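Long-range contact in phosphonate monoester hydrolase (Ruegeria pomeroyi, PDB 4UPK), which is a hydrolase of the sulfatase family, within the alkaline phosphatase clan: residues L65-A69 with L372-A376. Numbering follows the deposited sequence.
Sequences LAQDA and LIIRA
Ala66 and Ala69 bring the end of helix 60-67 against one side of strand 372-375, with Ala69 CA 4.8 Å from Arg375 CA where the chain has left the helix at Asp68. Ile373 and Arg375, alternate residues of the strand, both turn their side chains to the helix end, while Ile374 between them points away and packs on Phe72 and Leu419. The methyl branch of Ile373 meets three residues at once: CG2 stands anti to its backbone N and reaches in among Leu65, Ala66 and Ala69, 3.8 Å from Leu65 CD2. Its other branch ends beside Ala66, CD1 lying 4.1 Å from Ala66 CB. Ala69 points its methyl toward the strand, where CB sits 3.4 Å from Ile374 O and also touches Arg375 CB. In the mixed sheet of this sulfatase-family fold, strand 372-375 runs antiparallel to both its neighbours, 70-76 and 340-346; helix 60-67 packs over its face, and the turn through Asp68 and Ala69 leads directly into strand 70-76. Beyond these methyl contacts, Arg375 runs extended from CG to NE past the carbonyl of Asp68 and closes a salt bridge. Its NE donates to Asp68 OD2 at 3.0 Å with a bent N-H...O angle of 143°, approaching from above the carboxylate plane. The carboxylate and guanidinium planes are turned 38° from each other. Asp68 OD2 also takes part in a hydrogen bond with the hydroxyl of Tyr337, giving this oxygen two partners. A water spans the other ends of the pair, donating to Asp68 OD1 at 2.7 Å and accepting from Arg375 NH2 at 3.2 Å.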
loop_
_atom_site.group_PDB
_atom_site.type_symbol
_atom_site.label_atom_id
_atom_site.label_comp_id
_atom_site.label_asym_id
_atom_site.label_seq_id
_atom_site.Cartn_x
_atom_site.Cartn_y
_atom_site.Cartn_z
ATOM N N LEU A 65 9.110 40.147 -19.221
ATOM C CA LEU A 65 8.360 38.903 -19.424
ATOM C C LEU A 65 6.866 39.175 -19.517
ATOM O O LEU A 65 6.220 38.627 -20.405
ATOM C CB LEU A 65 8.671 37.856 -18.346
ATOM C CG LEU A 65 7.951 36.499 -18.483
ATOM C CD1 LEU A 65 8.538 35.656 -19.650
ATOM C CD2 LEU A 65 7.971 35.737 -17.173
ATOM N N ALA A 66 6.321 40.046 -18.636
ATOM C CA ALA A 66 4.903 40.441 -18.642
ATOM C C ALA A 66 4.529 41.093 -19.994
ATOM O O ALA A 66 3.452 40.823 -20.533
ATOM C CB ALA A 66 4.624 41.408 -17.497
ATOM N N GLN A 67 5.449 41.913 -20.548
ATOM C CA GLN A 67 5.296 42.586 -21.841
ATOM C C GLN A 67 5.239 41.587 -23.018
ATOM O O GLN A 67 4.605 41.872 -24.034
ATOM C CB GLN A 67 6.431 43.609 -22.040
ATOM C CG GLN A 67 5.957 45.018 -22.385
ATOM C CD GLN A 67 5.052 45.599 -21.329
ATOM O OE1 GLN A 67 5.495 45.949 -20.233
ATOM N NE2 GLN A 67 3.757 45.686 -21.631
ATOM N N ASP A 68 5.875 40.415 -22.857
ATOM C CA ASP A 68 5.908 39.363 -23.861
ATOM C C ASP A 68 4.980 38.184 -23.492
ATOM O O ASP A 68 5.073 37.106 -24.088
ATOM C CB ASP A 68 7.370 38.902 -24.054
ATOM C CG ASP A 68 7.617 38.063 -25.287
ATOM O OD1 ASP A 68 7.089 38.419 -26.366
ATOM O OD2 ASP A 68 8.332 37.043 -25.173
ATOM N N ALA A 69 4.069 38.388 -22.526
ATOM C CA ALA A 69 3.189 37.319 -22.032
ATOM C C ALA A 69 1.849 37.796 -21.493
ATOM O O ALA A 69 1.423 38.913 -21.784
ATOM C CB ALA A 69 3.923 36.513 -20.959
ATOM N N LEU A 372 1.221 37.085 -11.205
ATOM C CA LEU A 372 1.119 35.904 -12.038
ATOM C C LEU A 372 1.360 36.253 -13.504
ATOM O O LEU A 372 0.629 37.058 -14.084
ATOM C CB LEU A 372 -0.211 35.111 -11.850
ATOM C CG LEU A 372 -0.395 33.874 -12.764
ATOM C CD1 LEU A 372 0.662 32.808 -12.518
ATOM C CD2 LEU A 372 -1.744 33.272 -12.598
ATOM N N ILE A 373 2.410 35.648 -14.085
ATOM C CA ILE A 373 2.778 35.834 -15.480
ATOM C C ILE A 373 2.853 34.454 -16.073
ATOM O O ILE A 373 3.522 33.569 -15.525
ATOM C CB ILE A 373 4.112 36.632 -15.724
ATOM C CG1 ILE A 373 4.177 37.972 -14.921
ATOM C CG2 ILE A 373 4.337 36.879 -17.233
ATOM C CD1 ILE A 373 5.611 38.536 -14.684
ATOM N N ILE A 374 2.152 34.258 -17.196
ATOM C CA ILE A 374 2.187 32.996 -17.895
ATOM C C ILE A 374 2.537 33.235 -19.352
ATOM O O ILE A 374 1.843 33.978 -20.048
ATOM C CB ILE A 374 0.903 32.122 -17.708
ATOM C CG1 ILE A 374 0.649 31.794 -16.199
ATOM C CG2 ILE A 374 0.981 30.839 -18.579
ATOM C CD1 ILE A 374 -0.666 30.988 -15.879
ATOM N N ARG A 375 3.626 32.605 -19.806
ATOM C CA ARG A 375 4.008 32.646 -21.201
ATOM C C ARG A 375 3.903 31.244 -21.755
ATOM O O ARG A 375 4.446 30.295 -21.192
ATOM C CB ARG A 375 5.426 33.193 -21.429
ATOM C CG ARG A 375 5.553 33.714 -22.854
ATOM C CD ARG A 375 6.961 34.031 -23.262
ATOM N NE ARG A 375 7.026 34.426 -24.673
ATOM C CZ ARG A 375 7.068 33.582 -25.702
ATOM N NH1 ARG A 375 7.031 32.269 -25.499
ATOM N NH2 ARG A 375 7.123 34.044 -26.943
ATOM N N ALA A 376 3.199 31.122 -22.866
ATOM C CA ALA A 376 3.033 29.861 -23.555
ATOM C C ALA A 376 3.194 30.132 -25.037
ATOM O O ALA A 376 2.743 31.187 -25.494
ATOM C CB ALA A 376 1.643 29.296 -23.274
HETATM O O HOH W 1 5.746 36.740 -28.060
#